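Local coordinates for protein OxyR (PDB 3HO7) that probably binds DNA and switches on transcription in response to oxidants, this chain being its regulatory domain from Porphyromonas gingivalis, at residues D77-F85 / L210-L221. Sequence-based numbering, arbitrary orientation.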
loop_
_atom_site.group_PDB
_atom_site.type_symbol
_atom_site.label_atom_id
_atom_site.label_comp_id
_atom_site.label_asym_id
_atom_site.label_seq_id
_atom_site.Cartn_x
_atom_site.Cartn_y
_atom_site.Cartn_z
ATOM N N ASP A 77 -9.139 -19.051 14.755
ATOM C CA ASP A 77 -7.904 -18.283 14.749
ATOM C C ASP A 77 -7.183 -18.338 16.089
ATOM O O ASP A 77 -7.766 -18.696 17.111
ATOM C CB ASP A 77 -8.177 -16.830 14.355
ATOM C CG ASP A 77 -9.361 -16.239 15.096
ATOM O OD1 ASP A 77 -9.143 -15.557 16.119
ATOM O OD2 ASP A 77 -10.508 -16.470 14.657
ATOM N N ASP A 78 -5.908 -17.970 16.068
ATOM C CA ASP A 78 -5.078 -17.991 17.259
ATOM C C ASP A 78 -4.285 -16.697 17.357
ATOM O O ASP A 78 -3.872 -16.132 16.344
ATOM C CB ASP A 78 -4.124 -19.186 17.217
ATOM C CG ASP A 78 -4.850 -20.513 17.304
ATOM O OD1 ASP A 78 -5.514 -20.767 18.334
ATOM O OD2 ASP A 78 -4.755 -21.306 16.344
ATOM N N LEU A 79 -4.075 -16.229 18.581
ATOM C CA LEU A 79 -3.346 -14.992 18.804
ATOM C C LEU A 79 -1.883 -15.123 18.394
ATOM O O LEU A 79 -1.217 -16.108 18.718
ATOM C CB LEU A 79 -3.449 -14.570 20.272
ATOM C CG LEU A 79 -2.725 -13.283 20.670
ATOM C CD1 LEU A 79 -3.277 -12.091 19.889
ATOM C CD2 LEU A 79 -2.836 -13.044 22.166
ATOM N N LEU A 80 -1.394 -14.129 17.667
ATOM C CA LEU A 80 0.020 -14.059 17.326
ATOM C C LEU A 80 0.680 -12.969 18.158
ATOM O O LEU A 80 1.685 -13.208 18.825
ATOM C CB LEU A 80 0.208 -13.792 15.833
ATOM C CG LEU A 80 -0.368 -14.865 14.906
ATOM C CD1 LEU A 80 -0.068 -14.544 13.452
ATOM C CD2 LEU A 80 0.181 -16.237 15.284
ATOM N N TYR A 81 0.094 -11.775 18.131
ATOM C CA TYR A 81 0.601 -10.656 18.916
ATOM C C TYR A 81 -0.369 -9.480 18.905
ATOM O O TYR A 81 -1.216 -9.370 18.011
ATOM C CB TYR A 81 1.968 -10.208 18.394
ATOM C CG TYR A 81 1.967 -9.764 16.948
ATOM C CD1 TYR A 81 1.879 -8.418 16.614
ATOM C CD2 TYR A 81 2.063 -10.689 15.920
ATOM C CE1 TYR A 81 1.882 -8.009 15.290
ATOM C CE2 TYR A 81 2.063 -10.293 14.596
ATOM C CZ TYR A 81 1.974 -8.954 14.286
ATOM O OH TYR A 81 1.976 -8.569 12.963
ATOM N N TYR A 82 -0.243 -8.613 19.903
ATOM C CA TYR A 82 -0.987 -7.362 19.935
ATOM C C TYR A 82 -0.124 -6.269 19.332
ATOM O O TYR A 82 1.097 -6.389 19.279
ATOM C CB TYR A 82 -1.380 -6.995 21.367
ATOM C CG TYR A 82 -2.361 -7.954 21.997
ATOM C CD1 TYR A 82 -1.925 -8.962 22.848
ATOM C CD2 TYR A 82 -3.721 -7.857 21.738
ATOM C CE1 TYR A 82 -2.817 -9.844 23.423
ATOM C CE2 TYR A 82 -4.622 -8.736 22.310
ATOM C CZ TYR A 82 -4.163 -9.727 23.153
ATOM O OH TYR A 82 -5.047 -10.609 23.728
ATOM N N GLU A 83 -0.756 -5.199 18.872
ATOM C CA GLU A 83 -0.016 -4.128 18.234
ATOM C C GLU A 83 -0.726 -2.807 18.447
ATOM O O GLU A 83 -1.902 -2.663 18.115
ATOM C CB GLU A 83 0.143 -4.405 16.741
ATOM C CG GLU A 83 0.959 -3.358 16.006
ATOM C CD GLU A 83 1.264 -3.762 14.578
ATOM O OE1 GLU A 83 0.439 -4.477 13.976
ATOM O OE2 GLU A 83 2.324 -3.360 14.060
ATOM N N GLU A 84 -0.021 -1.858 19.043
ATOM C CA GLU A 84 -0.590 -0.552 19.314
ATOM C C GLU A 84 -0.759 0.305 18.073
ATOM O O GLU A 84 0.099 0.326 17.196
ATOM C CB GLU A 84 0.276 0.210 20.319
ATOM C CG GLU A 84 0.097 -0.223 21.755
ATOM C CD GLU A 84 0.602 0.812 22.739
ATOM O OE1 GLU A 84 0.669 2.003 22.377
ATOM O OE2 GLU A 84 0.924 0.432 23.880
ATOM N N PHE A 85 -1.868 1.031 18.028
ATOM C CA PHE A 85 -2.053 2.096 17.063
ATOM C C PHE A 85 -1.341 3.331 17.596
ATOM O O PHE A 85 -1.439 3.649 18.784
ATOM C CB PHE A 85 -3.534 2.414 16.887
ATOM C CG PHE A 85 -4.287 1.386 16.103
ATOM C CD1 PHE A 85 -4.130 1.294 14.731
ATOM C CD2 PHE A 85 -5.168 0.524 16.734
ATOM C CE1 PHE A 85 -4.829 0.352 14.003
ATOM C CE2 PHE A 85 -5.872 -0.419 16.012
ATOM C CZ PHE A 85 -5.702 -0.505 14.643
ATOM N N LEU A 210 5.765 -17.154 13.373
ATOM C CA LEU A 210 5.258 -15.793 13.290
ATOM C C LEU A 210 5.437 -15.062 14.617
ATOM O O LEU A 210 5.887 -13.916 14.648
ATOM C CB LEU A 210 3.792 -15.794 12.854
ATOM C CG LEU A 210 3.546 -16.207 11.401
ATOM C CD1 LEU A 210 2.068 -16.477 11.161
ATOM C CD2 LEU A 210 4.057 -15.138 10.445
ATOM N N ARG A 211 5.098 -15.732 15.714
ATOM C CA ARG A 211 5.254 -15.132 17.035
ATOM C C ARG A 211 6.720 -14.828 17.335
ATOM O O ARG A 211 7.034 -13.825 17.974
ATOM C CB ARG A 211 4.663 -16.033 18.119
ATOM C CG ARG A 211 3.173 -16.288 17.974
ATOM C CD ARG A 211 2.636 -17.066 19.158
ATOM N NE ARG A 211 2.819 -16.336 20.409
ATOM C CZ ARG A 211 2.691 -16.876 21.616
ATOM N NH1 ARG A 211 2.383 -18.161 21.741
ATOM N NH2 ARG A 211 2.879 -16.134 22.698
ATOM N N SER A 212 7.615 -15.692 16.864
ATOM C CA SER A 212 9.044 -15.496 17.077
ATOM C C SER A 212 9.585 -14.375 16.195
ATOM O O SER A 212 10.750 -13.990 16.308
ATOM C CB SER A 212 9.815 -16.787 16.799
ATOM O OG SER A 212 10.061 -16.943 15.411
ATOM N N ALA A 213 8.735 -13.865 15.309
ATOM C CA ALA A 213 9.132 -12.810 14.385
ATOM C C ALA A 213 9.036 -11.434 15.032
ATOM O O ALA A 213 9.533 -10.449 14.489
ATOM C CB ALA A 213 8.282 -12.864 13.122
ATOM N N VAL A 214 8.400 -11.371 16.197
ATOM C CA VAL A 214 8.236 -10.104 16.903
ATOM C C VAL A 214 8.696 -10.193 18.357
ATOM O O VAL A 214 8.750 -11.280 18.935
ATOM C CB VAL A 214 6.773 -9.613 16.842
ATOM C CG1 VAL A 214 6.333 -9.451 15.396
ATOM C CG2 VAL A 214 5.853 -10.577 17.578
ATOM N N PRO A 215 9.040 -9.042 18.951
ATOM C CA PRO A 215 9.453 -8.978 20.349
ATOM C C PRO A 215 8.418 -9.637 21.255
ATOM O O PRO A 215 7.217 -9.438 21.067
ATOM C CB PRO A 215 9.521 -7.475 20.621
ATOM C CG PRO A 215 9.824 -6.875 19.293
ATOM C CD PRO A 215 9.076 -7.720 18.302
ATOM N N SER A 216 8.885 -10.410 22.230
ATOM C CA SER A 216 8.001 -11.187 23.095
ATOM C C SER A 216 7.024 -10.320 23.886
ATOM O O SER A 216 5.906 -10.746 24.172
ATOM C CB SER A 216 8.814 -12.070 24.047
ATOM O OG SER A 216 9.616 -11.283 24.910
ATOM N N ASP A 217 7.446 -9.112 24.242
ATOM C CA ASP A 217 6.573 -8.184 24.956
ATOM C C ASP A 217 5.215 -8.054 24.269
ATOM O O ASP A 217 4.191 -7.881 24.932
ATOM C CB ASP A 217 7.224 -6.804 25.070
ATOM C CG ASP A 217 8.221 -6.719 26.208
ATOM O OD1 ASP A 217 8.585 -7.774 26.771
ATOM O OD2 ASP A 217 8.639 -5.590 26.542
ATOM N N MET A 218 5.217 -8.134 22.941
ATOM C CA MET A 218 3.996 -7.973 22.156
ATOM C C MET A 218 3.083 -9.192 22.248
ATOM O O MET A 218 1.911 -9.121 21.883
ATOM C CB MET A 218 4.323 -7.689 20.686
ATOM C CG MET A 218 5.241 -6.496 20.463
ATOM S SD MET A 218 5.413 -6.069 18.721
ATOM C CE MET A 218 4.006 -4.978 18.483
ATOM N N HIS A 219 3.615 -10.309 22.734
ATOM C CA HIS A 219 2.824 -11.533 22.820
ATOM C C HIS A 219 1.689 -11.403 23.830
ATOM O O HIS A 219 0.711 -12.147 23.773
ATOM C CB HIS A 219 3.700 -12.742 23.165
ATOM C CG HIS A 219 4.710 -13.083 22.112
ATOM N ND1 HIS A 219 5.844 -13.817 22.382
ATOM C CD2 HIS A 219 4.762 -12.779 20.794
ATOM C CE1 HIS A 219 6.547 -13.959 21.272
ATOM N NE2 HIS A 219 5.913 -13.338 20.294
ATOM N N LYS A 220 1.820 -10.454 24.750
ATOM C CA LYS A 220 0.813 -10.250 25.785
ATOM C C LYS A 220 0.435 -8.780 25.928
ATOM O O LYS A 220 1.265 -7.893 25.728
ATOM C CB LYS A 220 1.309 -10.789 27.130
ATOM C CG LYS A 220 1.536 -12.288 27.159
ATOM C CD LYS A 220 1.985 -12.745 28.541
ATOM C CE LYS A 220 2.214 -14.249 28.588
ATOM N NZ LYS A 220 2.724 -14.702 29.914
ATOM N N LEU A 221 -0.824 -8.532 26.276
ATOM C CA LEU A 221 -1.303 -7.175 26.499
ATOM C C LEU A 221 -0.564 -6.556 27.680
ATOM O O LEU A 221 -0.617 -7.073 28.799
ATOM C CB LEU A 221 -2.810 -7.176 26.761
ATOM C CG LEU A 221 -3.484 -5.809 26.892
ATOM C CD1 LEU A 221 -3.378 -5.041 25.581
ATOM C CD2 LEU A 221 -4.940 -5.970 27.309
#
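Leu80 and Tyr81, in segment 77-85 of strand 75-89, run beside helix 200-211 and the chain that follows it, with the CA atoms of Leu80 and Arg211 5.4 Å apart and those of Tyr81 and His219 4.6 Å apart. The chain makes a type I turn from Arg211 to Val214 and coils into a 3-10 segment, 216-219. Leu80 and Tyr81 form a classic beta bulge opposite Val189 within the mixed sheet of this periplasmic-binding-protein-like regulatory domain. Just past the bulge, Tyr82 N donates to Met218 O (3.0 Å), nearly straight at 168°, tying the 3-10 segment to the strand.

At the apolar junction with helix 200-211, Leu80 CD1 meets Leu210 CD1 at 3.7 Å, leucine methyls that need no polar partner. Arg211 lays its methylenes against the strand backbone, CG 3.5 Å from Leu80 O. Compact Val214 sets CG1 over one face of the broad Tyr81 ring and CG2 by Tyr81 CB. Met218, long and flexible, bends at its last torsion (chi3 87°), bringing CE near Tyr82 O and the backbone of Glu83. The flat Tyr82 ring lies between Leu221 CB and Leu79 CD1 on opposite faces, both toward its rim. His219 ties the loop back to Arg211: Arg211 NE sits over the centre of its imidazole, and NE2 donates to Arg211 O at 2.6 Å, nearly in the ring plane but from above the carbonyl plane.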